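Local coordinates for HD superfamily hydrolase (Clostridium acetobutylicum ATCC 824, PDB 3CCG), which probably hydrolyses P(1),P(4)-bis(5'-adenosyl) tetraphosphate to two ADP molecules at a two-iron centre held in an all-helical HD domain, at residues 28-31 / 32-35; 60-63 / 64-67; 180-183 / 184-188; 105-108 / 109-113. All blocks are in the same frame, centred on the assembly; numbering follows the deposited sequence.

Contact 1 (28-31 / 32-35); sequences MDTA and VRLA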
loop_
_atom_site.group_PDB
_atom_site.type_symbol
_atom_site.label_atom_id
_atom_site.label_comp_id
_atom_site.label_asym_id
_atom_site.label_seq_id
_atom_site.Cartn_x
_atom_site.Cartn_y
_atom_site.Cartn_z
HETATM N N MSE A 28 25.394 -13.558 -1.786
HETATM C CA MSE A 28 26.671 -12.933 -1.546
HETATM C C MSE A 28 27.404 -12.662 -2.838
HETATM O O MSE A 28 27.847 -11.565 -3.117
HETATM C CB MSE A 28 27.531 -13.855 -0.709
HETATM C CG MSE A 28 28.928 -13.326 -0.317
HETATM SE SE MSE A 28 30.058 -14.665 0.551
HETATM C CE MSE A 28 30.244 -15.818 -1.088
ATOM N N ASP A 29 27.552 -13.716 -3.628
ATOM C CA ASP A 29 28.273 -13.572 -4.911
ATOM C C ASP A 29 27.591 -12.533 -5.829
ATOM O O ASP A 29 28.235 -11.764 -6.519
ATOM C CB ASP A 29 28.366 -14.895 -5.646
ATOM C CG ASP A 29 29.342 -15.868 -5.012
ATOM O OD1 ASP A 29 30.255 -15.456 -4.281
ATOM O OD2 ASP A 29 29.132 -17.059 -5.300
ATOM N N THR A 30 26.271 -12.603 -5.900
ATOM C CA THR A 30 25.517 -11.679 -6.723
ATOM C C THR A 30 25.653 -10.240 -6.255
ATOM O O THR A 30 25.822 -9.300 -7.055
ATOM C CB THR A 30 24.020 -12.078 -6.759
ATOM O OG1 THR A 30 23.897 -13.393 -7.297
ATOM C CG2 THR A 30 23.193 -11.077 -7.582
ATOM N N ALA A 31 25.581 -10.042 -4.938
ATOM C CA ALA A 31 25.763 -8.721 -4.342
ATOM C C ALA A 31 27.140 -8.178 -4.700
ATOM O O ALA A 31 27.289 -7.033 -5.026
ATOM C CB ALA A 31 25.598 -8.769 -2.807
ATOM N N VAL A 32 28.152 -9.046 -4.639
ATOM C CA VAL A 32 29.505 -8.618 -4.981
ATOM C C VAL A 32 29.588 -8.225 -6.445
ATOM O O VAL A 32 30.201 -7.209 -6.781
ATOM C CB VAL A 32 30.518 -9.709 -4.589
ATOM C CG1 VAL A 32 31.932 -9.429 -5.191
ATOM C CG2 VAL A 32 30.621 -9.817 -3.084
ATOM N N ARG A 33 28.949 -9.019 -7.301
ATOM C CA ARG A 33 28.950 -8.738 -8.754
ATOM C C ARG A 33 28.292 -7.366 -9.035
ATOM O O ARG A 33 28.820 -6.470 -9.731
ATOM C CB ARG A 33 28.258 -9.859 -9.511
ATOM C CG ARG A 33 28.280 -9.693 -11.037
ATOM C CD ARG A 33 27.616 -10.825 -11.747
ATOM N NE ARG A 33 26.205 -10.970 -11.393
ATOM C CZ ARG A 33 25.236 -10.227 -11.896
ATOM N NH1 ARG A 33 25.513 -9.245 -12.732
ATOM N NH2 ARG A 33 23.984 -10.449 -11.516
ATOM N N LEU A 34 27.139 -7.133 -8.388
ATOM C CA LEU A 34 26.430 -5.897 -8.611
ATOM C C LEU A 34 27.204 -4.711 -8.041
ATOM O O LEU A 34 27.158 -3.589 -8.544
ATOM C CB LEU A 34 25.004 -5.980 -8.028
ATOM C CG LEU A 34 24.026 -6.903 -8.712
ATOM C CD1 LEU A 34 22.734 -7.026 -7.884
ATOM C CD2 LEU A 34 23.675 -6.425 -10.144
ATOM N N ALA A 35 27.892 -4.942 -6.942
ATOM C CA ALA A 35 28.708 -3.918 -6.342
ATOM C C ALA A 35 29.801 -3.427 -7.278
ATOM O O ALA A 35 30.146 -2.269 -7.274
ATOM C CB ALA A 35 29.341 -4.424 -5.023
HETATM O O HOH W 1 25.415 -13.444 -9.877
#
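The guanidinium of Arg33 approaches the methyl of Thr30 obliquely, with NH2 at 4.1 Å from CG2, while one edge of the same flat group is occupied by a water. That water lies in the guanidinium plane and accepts from Arg33 NE at 3.0 Å. It in turn donates to Thr30 OG1, again at 3.0 Å, and so spans the two side chains where they make no direct polar bond. Both point the same way off helix 5-38, and the bend of the arginine at chi3 (61°) brings NE round to the threonine. At Thr30, chi1 of -60° sets OG1 beside the backbone N, where it also bonds back to Gly26 O, and sends CG2 the other way, toward Leu34. There CG2 stands 4.1 Å from Leu34 CD1, and Leu34 CG sits 3.4 Å from Thr30 O. The carbonyl of Thr30 takes the Leu34 N-H at 2.9 Å (N-H...O 162°), one of four successive i to i+4 bonds across the junction. On another side of the helix, Val32 CG2 comes within 3.3 Å of Met28 O. Selenomethionine Met28 and Val32 both rest on Arg46 of helix 42-51, whereas Thr30, Ala31 and Leu34 pack on helix 121-132. The far end of Arg33 is committed too, NH1 making a salt bridge to Asp149 OD1. Thr30 OG1 therefore has a donor and an acceptor role, each filled, and Arg33 is gripped at both NE and NH1, which should restrain rotation of its guanidinium.

Contact 2 (60-63 / 64-67); sequences GEKI and IEIC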
loop_
_atom_site.group_PDB
_atom_site.type_symbol
_atom_site.label_atom_id
_atom_site.label_comp_id
_atom_site.label_asym_id
_atom_site.label_seq_id
_atom_site.Cartn_x
_atom_site.Cartn_y
_atom_site.Cartn_z
ATOM N N GLY A 60 8.110 -17.650 13.419
ATOM C CA GLY A 60 7.608 -16.270 13.468
ATOM C C GLY A 60 7.475 -15.740 14.902
ATOM O O GLY A 60 7.741 -14.578 15.191
ATOM N N GLU A 61 6.997 -16.605 15.783
ATOM C CA GLU A 61 6.822 -16.199 17.192
ATOM C C GLU A 61 8.181 -15.783 17.775
ATOM O O GLU A 61 8.288 -14.810 18.525
ATOM C CB GLU A 61 6.180 -17.324 18.019
ATOM C CG GLU A 61 6.015 -16.943 19.491
ATOM C CD GLU A 61 5.281 -17.979 20.281
ATOM O OE1 GLU A 61 4.894 -19.035 19.703
ATOM O OE2 GLU A 61 5.112 -17.714 21.492
ATOM N N LYS A 62 9.235 -16.551 17.456
ATOM C CA LYS A 62 10.587 -16.250 17.989
ATOM C C LYS A 62 11.108 -14.976 17.327
ATOM O O LYS A 62 11.771 -14.138 17.955
ATOM C CB LYS A 62 11.508 -17.431 17.736
ATOM C CG LYS A 62 12.917 -17.227 18.199
ATOM C CD LYS A 62 13.000 -16.899 19.661
ATOM C CE LYS A 62 12.794 -18.077 20.543
ATOM N NZ LYS A 62 13.377 -17.766 21.920
ATOM N N ILE A 63 10.883 -14.820 16.046
ATOM C CA ILE A 63 11.278 -13.574 15.329
ATOM C C ILE A 63 10.648 -12.366 16.065
ATOM O O ILE A 63 11.321 -11.372 16.387
ATOM C CB ILE A 63 10.880 -13.647 13.868
ATOM C CG1 ILE A 63 11.884 -14.558 13.135
ATOM C CG2 ILE A 63 10.865 -12.248 13.154
ATOM C CD1 ILE A 63 11.413 -14.928 11.737
ATOM N N ILE A 64 9.356 -12.459 16.340
ATOM C CA ILE A 64 8.671 -11.373 17.007
ATOM C C ILE A 64 9.283 -11.127 18.390
ATOM O O ILE A 64 9.504 -9.969 18.800
ATOM C CB ILE A 64 7.179 -11.668 17.105
ATOM C CG1 ILE A 64 6.532 -11.642 15.722
ATOM C CG2 ILE A 64 6.467 -10.684 18.067
ATOM C CD1 ILE A 64 5.115 -12.328 15.713
ATOM N N GLU A 65 9.549 -12.193 19.111
ATOM C CA GLU A 65 10.158 -12.093 20.439
ATOM C C GLU A 65 11.561 -11.452 20.447
ATOM O O GLU A 65 11.917 -10.737 21.408
ATOM C CB GLU A 65 10.181 -13.488 21.072
ATOM C CG GLU A 65 8.819 -13.886 21.541
ATOM C CD GLU A 65 8.635 -15.383 21.798
ATOM O OE1 GLU A 65 9.500 -16.185 21.336
ATOM O OE2 GLU A 65 7.577 -15.747 22.399
ATOM N N ILE A 66 12.365 -11.773 19.439
ATOM C CA ILE A 66 13.692 -11.169 19.306
ATOM C C ILE A 66 13.557 -9.680 19.031
ATOM O O ILE A 66 14.218 -8.830 19.704
ATOM C CB ILE A 66 14.504 -11.853 18.208
ATOM C CG1 ILE A 66 14.896 -13.234 18.675
ATOM C CG2 ILE A 66 15.756 -11.017 17.848
ATOM C CD1 ILE A 66 15.422 -14.168 17.542
ATOM N N CYS A 67 12.681 -9.269 18.142
ATOM C CA CYS A 67 12.547 -7.896 17.781
ATOM C C CYS A 67 12.005 -7.083 18.989
ATOM O O CYS A 67 12.518 -6.009 19.323
ATOM C CB CYS A 67 11.606 -7.692 16.636
ATOM S SG CYS A 67 12.204 -8.418 15.077
#
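Ile64 N donates to Gly60 O and Ile66 N to Lys62 O, each at 2.9 Å, and these two bonds are the shortest of the four i to i+4 links that carry helix 60-69 through its opening turns. Between them, Glu65 N reaches Glu61 O with an N-H...O angle of 157°, and Cys67 N closes the series on Ile63 O. The charged ends come next. Glu61 OE2 and Glu65 OE2 lie 3.3 Å apart, their carboxylate planes turned by 54°, but Glu65 has a second conformer, so this like-charge approach is doubtful. The same caution covers Lys62 NZ, which is 4.2 Å from Glu65 OE1, beyond a salt bridge. Kinks at chi2 (57°) and chi3 of the lysine carry its chain across that of Glu65 at roughly a right angle. Nearer the backbone, the methylenes do the packing: Lys62 CG meets Ile66 CD1 at 4.0 Å, the two chains slanting past each other. Ile64 CG1 lies only 3.2 Å from Gly60 O, over the glycine end of the turn. Inward, Ile63 CG2 makes a loose 4.5 Å contact with Cys67 SG. Around this face, Ile63 packs on Leu58, His86 and Ala89, Ile66 on Leu58 and Ile92, and Cys67 on Leu88, so helix 87-98, His86 just before it, and Leu58 ahead of the helix's own start back this face. The helix is thus amphipathic: a carbon-and-sulfur face lies beside an iron ligand, while any Lys62-Glu65 attraction on the outer face is probably weak.

Contact 3 (180-183 / 184-188); sequences EARN and YLISR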
loop_
_atom_site.group_PDB
_atom_site.type_symbol
_atom_site.label_atom_id
_atom_site.label_comp_id
_atom_site.label_asym_id
_atom_site.label_seq_id
_atom_site.Cartn_x
_atom_site.Cartn_y
_atom_site.Cartn_z
ATOM N N GLU A 180 5.273 1.952 0.021
ATOM C CA GLU A 180 5.990 3.237 0.198
ATOM C C GLU A 180 7.319 3.241 -0.589
ATOM O O GLU A 180 7.680 4.230 -1.225
ATOM C CB GLU A 180 6.142 3.625 1.669
ATOM C CG GLU A 180 4.732 3.850 2.209
ATOM C CD GLU A 180 4.498 3.655 3.682
ATOM O OE1 GLU A 180 5.466 3.490 4.438
ATOM O OE2 GLU A 180 3.282 3.694 4.076
ATOM N N ALA A 181 7.964 2.073 -0.658
ATOM C CA ALA A 181 9.166 1.940 -1.437
ATOM C C ALA A 181 8.907 2.198 -2.924
ATOM O O ALA A 181 9.686 2.873 -3.618
ATOM C CB ALA A 181 9.764 0.505 -1.228
ATOM N N ARG A 182 7.847 1.605 -3.427
ATOM C CA ARG A 182 7.443 1.767 -4.800
ATOM C C ARG A 182 7.073 3.238 -5.084
ATOM O O ARG A 182 7.533 3.810 -6.074
ATOM C CB ARG A 182 6.288 0.829 -5.158
ATOM C CG ARG A 182 5.738 0.997 -6.535
ATOM C CD ARG A 182 4.564 0.120 -6.795
ATOM N NE ARG A 182 4.004 0.462 -8.105
ATOM C CZ ARG A 182 3.214 1.518 -8.291
ATOM N NH1 ARG A 182 2.854 2.281 -7.279
ATOM N NH2 ARG A 182 2.789 1.812 -9.509
ATOM N N ASN A 183 6.259 3.844 -4.218
ATOM C CA ASN A 183 5.867 5.224 -4.446
ATOM C C ASN A 183 7.082 6.110 -4.538
ATOM O O ASN A 183 7.141 7.017 -5.363
ATOM C CB ASN A 183 4.913 5.756 -3.353
ATOM C CG ASN A 183 3.500 5.228 -3.473
ATOM O OD1 ASN A 183 3.052 4.869 -4.540
ATOM N ND2 ASN A 183 2.808 5.190 -2.352
ATOM N N TYR A 184 8.031 5.892 -3.647
ATOM C CA TYR A 184 9.255 6.697 -3.578
ATOM C C TYR A 184 10.023 6.606 -4.910
ATOM O O TYR A 184 10.481 7.622 -5.436
ATOM C CB TYR A 184 10.117 6.258 -2.389
ATOM C CG TYR A 184 11.328 7.121 -2.242
ATOM C CD1 TYR A 184 12.458 6.863 -2.976
ATOM C CD2 TYR A 184 11.341 8.187 -1.351
ATOM C CE1 TYR A 184 13.575 7.659 -2.861
ATOM C CE2 TYR A 184 12.459 9.006 -1.219
ATOM C CZ TYR A 184 13.573 8.715 -1.985
ATOM O OH TYR A 184 14.691 9.515 -1.878
ATOM N N LEU A 185 10.146 5.413 -5.481
ATOM C CA LEU A 185 10.836 5.243 -6.776
ATOM C C LEU A 185 10.063 5.925 -7.895
ATOM O O LEU A 185 10.663 6.555 -8.749
ATOM C CB LEU A 185 11.085 3.781 -7.127
ATOM C CG LEU A 185 12.118 3.117 -6.202
ATOM C CD1 LEU A 185 12.293 1.689 -6.706
ATOM C CD2 LEU A 185 13.435 3.896 -6.202
ATOM N N ILE A 186 8.740 5.840 -7.863
ATOM C CA ILE A 186 7.958 6.491 -8.900
ATOM C C ILE A 186 8.162 7.990 -8.843
ATOM O O ILE A 186 8.307 8.624 -9.884
ATOM C CB ILE A 186 6.499 6.182 -8.759
ATOM C CG1 ILE A 186 6.264 4.720 -9.133
ATOM C CG2 ILE A 186 5.672 7.133 -9.658
ATOM C CD1 ILE A 186 4.982 4.235 -8.668
ATOM N N SER A 187 8.253 8.540 -7.642
ATOM C CA SER A 187 8.359 9.994 -7.465
ATOM C C SER A 187 9.743 10.550 -7.792
ATOM O O SER A 187 9.914 11.776 -7.915
ATOM C CB SER A 187 8.014 10.413 -6.033
ATOM O OG SER A 187 9.092 10.128 -5.157
ATOM N N ARG A 188 10.725 9.660 -7.903
ATOM C CA ARG A 188 12.112 10.063 -8.186
ATOM C C ARG A 188 12.405 9.792 -9.648
ATOM O O ARG A 188 13.439 10.185 -10.185
ATOM C CB ARG A 188 13.116 9.268 -7.337
ATOM C CG ARG A 188 13.002 9.493 -5.860
ATOM C CD ARG A 188 13.252 10.934 -5.522
ATOM N NE ARG A 188 12.840 11.235 -4.158
#
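Ile186 CD1 sits over one face of the Arg182 guanidinium, about 3.0 Å above its plane and offset toward the rim, with NH1 its nearest atom at 3.2 Å. CZ follows at 3.3 Å, close packing for a methyl against a flat cation. The extended arginine, straight from CG to NE, slants across the isoleucine, whose chi1 of -71° sets CG1 beside the backbone N, and chi2 near anti carries CD1 on to the guanidinium. Beneath this pair, Ile186 N gives its hydrogen to Arg182 O at 3.0 Å (N-H...O 161°), which places the two residues one turn apart on the same side of the helix. What holds the guanidinium in place lies in the second shell: NE makes a salt bridge to Asp161 OD1 of helix 152-170, and NH1 donates to Gly172 O of the second subunit. Asn183 likewise uses ND2 on Leu174 O of that subunit. Farther along, Ser187 OG turns back to bond Tyr184 O at 2.9 Å, while Leu185 and Ala181 face helix 152-170 through Leu156 and Phe160. With one flank on its own chain and another on the partner, helix 176-188 is a C-terminal helix built into a dimer interface.

Contact 4 (105-108 / 109-113); sequences VLNA and IEFHT. With FE (Fe (III) ion), chain B.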
loop_
_atom_site.group_PDB
_atom_site.type_symbol
_atom_site.label_atom_id
_atom_site.label_comp_id
_atom_site.label_asym_id
_atom_site.label_seq_id
_atom_site.Cartn_x
_atom_site.Cartn_y
_atom_site.Cartn_z
ATOM N N VAL A 105 25.194 -1.901 6.134
ATOM C CA VAL A 105 24.999 -3.374 6.117
ATOM C C VAL A 105 23.788 -3.737 6.929
ATOM O O VAL A 105 22.953 -4.525 6.471
ATOM C CB VAL A 105 26.219 -4.093 6.639
ATOM C CG1 VAL A 105 25.998 -5.599 6.908
ATOM C CG2 VAL A 105 27.401 -3.894 5.676
ATOM N N LEU A 106 23.660 -3.202 8.126
ATOM C CA LEU A 106 22.517 -3.567 8.963
ATOM C C LEU A 106 21.194 -3.154 8.276
ATOM O O LEU A 106 20.213 -3.916 8.316
ATOM C CB LEU A 106 22.666 -2.944 10.352
ATOM C CG LEU A 106 23.838 -3.468 11.151
ATOM C CD1 LEU A 106 23.952 -2.629 12.459
ATOM C CD2 LEU A 106 23.728 -4.969 11.434
ATOM N N ASN A 107 21.133 -1.954 7.699
ATOM C CA ASN A 107 19.929 -1.547 6.981
ATOM C C ASN A 107 19.611 -2.502 5.799
ATOM O O ASN A 107 18.445 -2.854 5.535
ATOM C CB ASN A 107 20.029 -0.120 6.415
ATOM C CG ASN A 107 19.913 0.931 7.494
ATOM O OD1 ASN A 107 19.315 0.694 8.543
ATOM N ND2 ASN A 107 20.517 2.109 7.247
ATOM N N ALA A 108 20.638 -2.880 5.044
ATOM C CA ALA A 108 20.454 -3.742 3.892
ATOM C C ALA A 108 19.833 -5.084 4.334
ATOM O O ALA A 108 18.996 -5.639 3.654
ATOM C CB ALA A 108 21.771 -3.948 3.191
ATOM N N ILE A 109 20.279 -5.615 5.472
ATOM C CA ILE A 109 19.715 -6.846 6.006
ATOM C C ILE A 109 18.266 -6.578 6.471
ATOM O O ILE A 109 17.337 -7.286 6.098
ATOM C CB ILE A 109 20.538 -7.343 7.187
ATOM C CG1 ILE A 109 21.988 -7.642 6.789
ATOM C CG2 ILE A 109 19.913 -8.550 7.807
ATOM C CD1 ILE A 109 22.921 -7.868 8.019
ATOM N N GLU A 110 18.078 -5.526 7.254
ATOM C CA GLU A 110 16.762 -5.224 7.791
ATOM C C GLU A 110 15.675 -5.114 6.716
ATOM O O GLU A 110 14.558 -5.603 6.931
ATOM C CB GLU A 110 16.763 -3.929 8.570
ATOM C CG GLU A 110 15.427 -3.512 9.125
ATOM C CD GLU A 110 15.513 -2.335 10.091
ATOM O OE1 GLU A 110 16.568 -1.731 10.261
ATOM O OE2 GLU A 110 14.435 -1.967 10.594
ATOM N N PHE A 111 15.967 -4.420 5.637
ATOM C CA PHE A 111 14.931 -4.083 4.648
ATOM C C PHE A 111 14.940 -4.925 3.406
ATOM O O PHE A 111 14.233 -4.654 2.408
ATOM C CB PHE A 111 14.989 -2.578 4.294
ATOM C CG PHE A 111 14.688 -1.696 5.465
ATOM C CD1 PHE A 111 13.415 -1.611 5.957
ATOM C CD2 PHE A 111 15.695 -1.029 6.155
ATOM C CE1 PHE A 111 13.142 -0.813 7.032
ATOM C CE2 PHE A 111 15.417 -0.232 7.242
ATOM C CZ PHE A 111 14.145 -0.156 7.687
ATOM N N HIS A 112 15.649 -6.042 3.474
ATOM C CA HIS A 112 15.709 -6.851 2.274
ATOM C C HIS A 112 14.418 -7.567 1.928
ATOM O O HIS A 112 14.293 -8.018 0.793
ATOM C CB HIS A 112 16.843 -7.922 2.352
ATOM C CG HIS A 112 16.489 -9.191 3.077
ATOM N ND1 HIS A 112 16.683 -9.414 4.423
ATOM C CD2 HIS A 112 15.980 -10.341 2.578
ATOM C CE1 HIS A 112 16.261 -10.644 4.719
ATOM N NE2 HIS A 112 15.862 -11.239 3.604
ATOM N N THR A 113 13.520 -7.729 2.884
ATOM C CA THR A 113 12.273 -8.522 2.652
ATOM C C THR A 113 11.176 -7.686 2.013
ATOM O O THR A 113 10.337 -8.245 1.302
ATOM C CB THR A 113 11.731 -9.204 3.902
ATOM O OG1 THR A 113 11.242 -8.207 4.843
ATOM C CG2 THR A 113 12.777 -10.048 4.541
HETATM FE FE FE B . 15.006 -13.225 3.175
HETATM O O HOH W 2 16.127 -13.240 1.464
HETATM O O HOH W 3 13.401 -12.401 2.107
#
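The two-iron site of the HD domain takes one of its ligands, His112, from the turn that follows helix 103-110, where CB of the histidine lies 3.4 Å from Ala108 O. His112 NE2 binds the iron at 2.2 Å, and two waters complete the local part of the shell at 2.0 Å and 2.1 Å from the metal. Asp53 and His86 bind the same iron from other parts of the chain. The opposite ring nitrogen, ND1, donates to Ile109 O at 2.8 Å with an N-H...O angle of 162°. The acceptor is only 8° out of the ring plane and is used through a lone pair in its carbonyl plane, so the bond should restrain rotation of the imidazole. A chi1 of 83° swings the ring between backbone N and carbonyl carbon, bringing ND1 back onto the helix end. At the last helical residue, Glu110, CG lies over the centre of one face of the neighbouring Phe111 ring. The side chains of Asn107 and Glu110 lie side by side, with OD1 of the first and OE1 of the second 4.0 Å apart, two acceptors reconciled by Arg91 NH1, which serves both. On another flank Val105 CG1 touches Ile109 CD1, also at 4.0 Å. Three helices surround this short segment: Leu106, Ile109 and Glu110 lie on helix 87-98, Ala108 and Phe111 on helix 121-132, and Val105 and Ile109 on helix 42-51, whose adjoining His52 meets the His112 ring edge-to-face.

How the contacts relate
Contact 4 supplies an iron ligand directly, and the other three lie further off. Contact 2 stands behind another ligand of the same iron: the Ile63 side chain, next to His86, is about 9 Å from an iron. Contact 1 is farther from the metal, the side chain of Thr30 being about 11 Å from a bound iron. Even so, Ala31 shares Ile126 of helix 121-132 with Ala108 of contact 4. Leu88 similarly links contacts 2 and 4. Contacts 1 and 2 flank the chain's centre on opposite sides, about 29 Å between centres. Contact 3, about 18 Å from contact 4 between centres, belongs to the dimer interface; its Ala181 side chain remains about 12 Å from that of His112.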